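Local coordinates for phosphate-binding protein (Xanthomonas axonopodis pv. citri, PDB 5UB3), which probably acts as a periplasmic solute-binding receptor of the phosphonate-binding family, paired with a diguanylate cyclase, and binds a chloride ion in this crystal form, at residues 48-51 against 52-55; 11-14 against 15-19; 214-217 against 218-222. All blocks are in the same frame, centred on the assembly; numbering follows the deposited sequence.

Contact 1: residues 48-51 against 52-55; sequences ARQM and SSYL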
loop_
_atom_site.group_PDB
_atom_site.type_symbol
_atom_site.label_atom_id
_atom_site.label_comp_id
_atom_site.label_asym_id
_atom_site.label_seq_id
_atom_site.Cartn_x
_atom_site.Cartn_y
_atom_site.Cartn_z
ATOM N N ALA A 48 0.543 -4.041 9.565
ATOM C CA ALA A 48 -0.837 -4.501 9.346
ATOM C C ALA A 48 -1.412 -5.267 10.536
ATOM O O ALA A 48 -2.610 -5.148 10.888
ATOM C CB ALA A 48 -0.926 -5.352 8.082
ATOM N N ARG A 49 -0.551 -6.053 11.175
ATOM C CA ARG A 49 -0.974 -6.806 12.324
ATOM C C ARG A 49 -1.381 -5.956 13.490
ATOM O O ARG A 49 -2.458 -6.147 14.052
ATOM C CB ARG A 49 0.120 -7.756 12.791
ATOM C CG ARG A 49 0.167 -8.962 11.916
ATOM C CD ARG A 49 0.662 -10.135 12.756
ATOM N NE ARG A 49 2.093 -10.254 12.690
ATOM C CZ ARG A 49 2.796 -11.038 13.508
ATOM N NH1 ARG A 49 2.194 -11.722 14.489
ATOM N NH2 ARG A 49 4.117 -11.116 13.366
ATOM N N GLN A 50 -0.506 -5.030 13.866
ATOM C CA GLN A 50 -0.894 -4.034 14.869
ATOM C C GLN A 50 -2.110 -3.200 14.507
ATOM O O GLN A 50 -2.891 -2.801 15.378
ATOM C CB GLN A 50 0.294 -3.115 15.191
ATOM C CG GLN A 50 0.117 -2.270 16.461
ATOM C CD GLN A 50 -0.086 -3.152 17.687
ATOM O OE1 GLN A 50 0.826 -3.851 18.085
ATOM N NE2 GLN A 50 -1.294 -3.136 18.271
ATOM N N MET A 51 -2.189 -2.794 13.254
ATOM C CA MET A 51 -3.287 -1.925 12.861
ATOM C C MET A 51 -4.590 -2.721 12.940
ATOM O O MET A 51 -5.625 -2.213 13.383
ATOM C CB MET A 51 -3.085 -1.414 11.455
ATOM C CG MET A 51 -4.250 -0.520 11.021
ATOM S SD MET A 51 -4.658 0.876 12.087
ATOM C CE MET A 51 -3.505 2.079 11.451
ATOM N N SER A 52 -4.514 -3.992 12.518
ATOM C CA SER A 52 -5.655 -4.898 12.671
ATOM C C SER A 52 -6.064 -5.026 14.114
ATOM O O SER A 52 -7.251 -4.997 14.400
ATOM C CB SER A 52 -5.456 -6.261 12.004
ATOM O OG SER A 52 -6.483 -7.175 12.399
ATOM N N SER A 53 -5.106 -5.142 15.020
ATOM C CA SER A 53 -5.432 -5.141 16.445
ATOM C C SER A 53 -6.130 -3.866 16.924
ATOM O O SER A 53 -7.163 -3.938 17.610
ATOM C CB SER A 53 -4.142 -5.393 17.260
ATOM O OG SER A 53 -4.466 -5.476 18.620
ATOM N N TYR A 54 -5.598 -2.707 16.543
ATOM C CA TYR A 54 -6.270 -1.437 16.815
ATOM C C TYR A 54 -7.671 -1.380 16.277
ATOM O O TYR A 54 -8.610 -0.961 16.981
ATOM C CB TYR A 54 -5.529 -0.238 16.215
ATOM C CG TYR A 54 -4.261 0.162 16.869
ATOM C CD1 TYR A 54 -3.982 -0.159 18.195
ATOM C CD2 TYR A 54 -3.339 0.910 16.170
ATOM C CE1 TYR A 54 -2.813 0.255 18.805
ATOM C CE2 TYR A 54 -2.166 1.310 16.759
ATOM C CZ TYR A 54 -1.917 0.983 18.094
ATOM O OH TYR A 54 -0.772 1.375 18.698
ATOM N N LEU A 55 -7.810 -1.754 15.012
ATOM C CA LEU A 55 -9.130 -1.717 14.379
ATOM C C LEU A 55 -10.107 -2.588 15.118
ATOM O O LEU A 55 -11.158 -2.112 15.498
ATOM C CB LEU A 55 -9.024 -2.142 12.917
ATOM C CG LEU A 55 -8.406 -1.038 12.029
ATOM C CD1 LEU A 55 -8.001 -1.701 10.724
ATOM C CD2 LEU A 55 -9.422 0.095 11.761
#
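A48 O accepts S52 N at 2.8 Å, the first of four successive i to i+4 backbone hydrogen bonds. R49 O takes S53 N in the same way, while the long R49 side chain runs outward from this turn and lies against R76.

Q50 does two things. Its carbonyl O receives Y54 N in a nearly straight bond (N-H...O 171°), and the same oxygen lies over one face of the Y54 ring, nearest to its CG at 3.6 Å. The Q50 side chain then bends at chi2 (60°), which brings the amide back along the helix: NE2 comes to 3.8 Å from Y54 CE1 and equally near S53 CB, with amide and ring planes 48° apart. S53 OG itself turns to R57.

The repeated spacing is that of an alpha-helix, here the first turns of helix 48-56 in a protein of the phosphonate-type periplasmic binding family. D47 OD1, just before the helix, accepts Q50 N, and S122 OG is hydrogen-bonded to A48 N.

M51 O accepts L55 N at 2.8 Å. The M51 side chain folds over beyond CG and brings SD to the edge of the Y54 ring, 4.3 Å from CD2, whereas its CG meets L55 CD1 at 3.9 Å. M51 and L55, on the buried side of helix 48-56, both pack on L73 of helix 67-75.

Contact 2: residues 11-14 against 15-19; sequences SDDP and ASHYE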
loop_
_atom_site.group_PDB
_atom_site.type_symbol
_atom_site.label_atom_id
_atom_site.label_comp_id
_atom_site.label_asym_id
_atom_site.label_seq_id
_atom_site.Cartn_x
_atom_site.Cartn_y
_atom_site.Cartn_z
ATOM N N SER A 11 2.251 2.830 9.053
ATOM C CA SER A 11 3.279 3.752 8.760
ATOM C C SER A 11 4.574 3.277 9.334
ATOM O O SER A 11 4.642 2.971 10.499
ATOM C CB SER A 11 2.945 5.096 9.377
ATOM O OG SER A 11 4.058 6.010 9.319
ATOM N N ASP A 12 5.614 3.354 8.536
ATOM C CA ASP A 12 6.994 3.197 9.038
ATOM C C ASP A 12 7.636 4.533 9.406
ATOM O O ASP A 12 8.820 4.575 9.636
ATOM C CB ASP A 12 7.900 2.520 7.987
ATOM C CG ASP A 12 7.853 3.212 6.588
ATOM O OD1 ASP A 12 7.238 4.307 6.400
ATOM O OD2 ASP A 12 8.415 2.621 5.634
ATOM N N ASP A 13 6.875 5.618 9.428
ATOM C CA ASP A 13 7.462 6.963 9.559
ATOM C C ASP A 13 6.416 7.936 10.089
ATOM O O ASP A 13 6.055 8.909 9.432
ATOM C CB ASP A 13 7.977 7.372 8.192
ATOM C CG ASP A 13 8.739 8.685 8.182
ATOM O OD1 ASP A 13 9.140 9.190 9.242
ATOM O OD2 ASP A 13 8.875 9.217 7.056
ATOM N N PRO A 14 5.856 7.620 11.257
ATOM C CA PRO A 14 4.727 8.401 11.769
ATOM C C PRO A 14 4.990 9.904 11.936
ATOM O O PRO A 14 4.102 10.688 11.699
ATOM C CB PRO A 14 4.442 7.775 13.124
ATOM C CG PRO A 14 5.682 7.005 13.481
ATOM C CD PRO A 14 6.245 6.550 12.183
ATOM N N ALA A 15 6.199 10.280 12.343
ATOM C CA ALA A 15 6.640 11.698 12.383
ATOM C C ALA A 15 6.260 12.467 11.147
ATOM O O ALA A 15 5.723 13.593 11.199
ATOM C CB ALA A 15 8.146 11.751 12.580
ATOM N N SER A 16 6.497 11.829 10.007
ATOM C CA SER A 16 6.181 12.421 8.725
ATOM C C SER A 16 4.728 12.201 8.265
ATOM O O SER A 16 4.118 13.083 7.644
ATOM C CB SER A 16 7.189 11.905 7.686
ATOM O OG SER A 16 6.523 11.450 6.534
ATOM N N HIS A 17 4.140 11.048 8.559
ATOM C CA HIS A 17 2.795 10.784 8.016
ATOM C C HIS A 17 1.703 11.468 8.797
ATOM O O HIS A 17 0.617 11.623 8.282
ATOM C CB HIS A 17 2.551 9.279 7.894
ATOM C CG HIS A 17 3.507 8.629 6.934
ATOM N ND1 HIS A 17 3.508 8.922 5.583
ATOM C CD2 HIS A 17 4.553 7.799 7.133
ATOM C CE1 HIS A 17 4.479 8.256 4.988
ATOM N NE2 HIS A 17 5.139 7.580 5.910
ATOM N N TYR A 18 1.983 11.829 10.053
ATOM C CA TYR A 18 1.028 12.599 10.859
ATOM C C TYR A 18 0.460 13.746 10.083
ATOM O O TYR A 18 -0.754 13.921 10.028
ATOM C CB TYR A 18 1.691 13.149 12.079
ATOM C CG TYR A 18 0.734 13.875 13.006
ATOM C CD1 TYR A 18 0.024 13.192 13.988
ATOM C CD2 TYR A 18 0.552 15.227 12.885
ATOM C CE1 TYR A 18 -0.867 13.867 14.819
ATOM C CE2 TYR A 18 -0.353 15.908 13.662
ATOM C CZ TYR A 18 -1.000 15.245 14.647
ATOM O OH TYR A 18 -1.824 15.983 15.409
ATOM N N GLU A 19 1.357 14.507 9.453
ATOM C CA GLU A 19 1.008 15.724 8.691
ATOM C C GLU A 19 0.119 15.478 7.489
ATOM O O GLU A 19 -0.514 16.368 7.001
ATOM C CB GLU A 19 2.280 16.373 8.160
ATOM C CG GLU A 19 3.314 16.788 9.212
ATOM C CD GLU A 19 4.622 17.180 8.541
ATOM O OE1 GLU A 19 5.189 16.376 7.756
ATOM O OE2 GLU A 19 5.059 18.319 8.744
#
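D13 O meets two successive amides of the following helix turn: H17 N at 3.0 Å, lying in the carbonyl plane, and S16 N in a weak bond, bent to 130°. One residue on, P14 O receives Y18 N at 2.9 Å. The side chains follow this backbone grip. The D13 carboxylate leans over S16, its OD2 reaching S16 CB at 3.2 Å, and D13 CB touches the imidazole of H17, 3.6 Å from CD2. S16 OG lies 4.0 Å above the centre of the H17 ring, while D13 N lies in the ring plane, off its edge. D12 OD1 also approaches the edge, 3.9 Å from H17 NE2, with carboxylate and ring planes only 22° apart.

D13 occupies the N-cap position of helix 14-28, which follows the loop after strand 4-8, although its carboxylate does not cap the helix; P14 opens the first turn. Ahead of it, S11 OG accepts D13 N, forming an ST turn, but the exact place of that hydroxyl is doubtful.

In the next shell, ND1 of H17 is hydrogen-bonded to Q20 OE1, which helps fix the rotation of the ring. With CG anti to the carbonyl carbon (chi1 -63°), the imidazole swings back toward the start of the helix, where it also packs on R9 and M44. The S11 backbone is hydrogen-bonded to A45.

Contact 3: residues 214-217 against 218-222; sequences EMVR and TGMDP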
loop_
_atom_site.group_PDB
_atom_site.type_symbol
_atom_site.label_atom_id
_atom_site.label_comp_id
_atom_site.label_asym_id
_atom_site.label_seq_id
_atom_site.Cartn_x
_atom_site.Cartn_y
_atom_site.Cartn_z
ATOM N N GLU A 214 -10.313 3.610 1.203
ATOM C CA GLU A 214 -10.631 3.986 2.568
ATOM C C GLU A 214 -11.301 2.802 3.242
ATOM O O GLU A 214 -12.304 2.259 2.745
ATOM C CB GLU A 214 -11.601 5.212 2.541
ATOM C CG GLU A 214 -11.041 6.368 1.728
ATOM C CD GLU A 214 -9.642 6.724 2.179
ATOM O OE1 GLU A 214 -9.516 7.017 3.374
ATOM O OE2 GLU A 214 -8.685 6.695 1.356
ATOM N N MET A 215 -10.793 2.418 4.399
ATOM C CA MET A 215 -11.361 1.333 5.156
ATOM C C MET A 215 -11.851 1.858 6.476
ATOM O O MET A 215 -11.264 2.781 7.061
ATOM C CB MET A 215 -10.357 0.242 5.444
ATOM C CG MET A 215 -9.589 -0.288 4.250
ATOM S SD MET A 215 -10.583 -1.385 3.199
ATOM C CE MET A 215 -10.680 -2.848 4.175
ATOM N N VAL A 216 -12.925 1.256 6.952
ATOM C CA VAL A 216 -13.403 1.557 8.290
ATOM C C VAL A 216 -13.535 0.311 9.073
ATOM O O VAL A 216 -13.798 -0.797 8.552
ATOM C CB VAL A 216 -14.732 2.329 8.351
ATOM C CG1 VAL A 216 -14.569 3.735 7.787
ATOM C CG2 VAL A 216 -15.860 1.542 7.708
ATOM N N ARG A 217 -13.422 0.482 10.376
ATOM C CA ARG A 217 -13.382 -0.656 11.227
ATOM C C ARG A 217 -14.705 -1.389 11.267
ATOM O O ARG A 217 -15.781 -0.808 11.243
ATOM C CB ARG A 217 -12.967 -0.286 12.626
ATOM C CG ARG A 217 -13.982 0.506 13.404
ATOM C CD ARG A 217 -13.515 0.552 14.837
ATOM N NE ARG A 217 -14.410 1.385 15.591
ATOM C CZ ARG A 217 -15.527 0.963 16.187
ATOM N NH1 ARG A 217 -15.939 -0.301 16.141
ATOM N NH2 ARG A 217 -16.254 1.842 16.832
ATOM N N THR A 218 -14.542 -2.697 11.439
ATOM C CA THR A 218 -15.611 -3.588 11.846
ATOM C C THR A 218 -16.308 -2.994 13.033
ATOM O O THR A 218 -15.663 -2.543 14.021
ATOM C CB THR A 218 -15.020 -4.902 12.294
ATOM O OG1 THR A 218 -14.269 -5.481 11.230
ATOM C CG2 THR A 218 -16.139 -5.906 12.819
ATOM N N GLY A 219 -17.619 -2.960 12.955
ATOM C CA GLY A 219 -18.412 -2.408 14.052
ATOM C C GLY A 219 -18.545 -0.890 14.203
ATOM O O GLY A 219 -19.242 -0.416 15.132
ATOM N N MET A 220 -17.943 -0.102 13.310
ATOM C CA MET A 220 -18.245 1.342 13.293
ATOM C C MET A 220 -19.758 1.509 13.226
ATOM O O MET A 220 -20.449 0.788 12.539
ATOM C CB MET A 220 -17.633 2.016 12.079
ATOM C CG MET A 220 -18.025 3.464 11.912
ATOM S SD MET A 220 -17.184 4.090 10.460
ATOM C CE MET A 220 -15.688 4.596 11.261
ATOM N N ASP A 221 -20.249 2.463 13.957
ATOM C CA ASP A 221 -21.664 2.784 13.973
ATOM C C ASP A 221 -22.147 3.125 12.528
ATOM O O ASP A 221 -21.540 3.940 11.845
ATOM C CB ASP A 221 -21.852 3.931 14.952
ATOM C CG ASP A 221 -23.207 4.593 14.844
ATOM O OD1 ASP A 221 -24.193 3.906 14.597
ATOM O OD2 ASP A 221 -23.264 5.817 15.015
ATOM N N PRO A 222 -23.205 2.448 12.045
ATOM C CA PRO A 222 -23.560 2.615 10.654
ATOM C C PRO A 222 -23.847 4.052 10.257
ATOM O O PRO A 222 -23.677 4.384 9.081
ATOM C CB PRO A 222 -24.860 1.781 10.521
ATOM C CG PRO A 222 -24.682 0.723 11.513
ATOM C CD PRO A 222 -24.006 1.376 12.675
#
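A type II beta turn from R217 to M220 carries the chain out of strand 209-217 toward helix 222-235. M220 N closes it on R217 O at 3.1 Å, nearly straight at the hydrogen (166°), though the donor stands above the carbonyl plane. The R217 side chain runs alongside the same turn: with CG between the backbone N and the carbonyl carbon (chi1 70°) and the chain extended to NE, it lays its guanidinium against the turn, where NH1 donates to T218 O at 3.1 Å. One guanidinium face rests on M220 CA, 3.9 Å from the plane over its centre. NE forms a salt bridge with D61, so the group is held from two directions.

The end of the M220 side chain crosses V216 at about a right angle, SD 3.7 Å from V216 CB and CE equally near V216 CG1; E225 of helix 222-235 touches both side chains. T218 OG1 is hydrogen-bonded to G77 O. G219, in the third position of the turn, has a positive phi of 79°, a backbone conformation readily adopted by glycine and characteristic of the type II turn.

How the contacts relate
The three contacts follow one another in sequence as contact 2, contact 1, contact 3. Contacts 1 and 3 touch: L55 O, in helix 48-56, lies 3.6 Å from R217 CD, so the outgoing end of contact 1 packs against the arginine of the turn, and their centres are 14 Å apart. Contact 2 stands off from both, its nearest atoms about 6 Å from contact 1 and about 12 Å from contact 3. A45, in the loop leading into helix 48-56, links contacts 1 and 2: its backbone is hydrogen-bonded to S11, and Y54 touches it. Contacts 1 and 3 lie on the same side of the chain's centre.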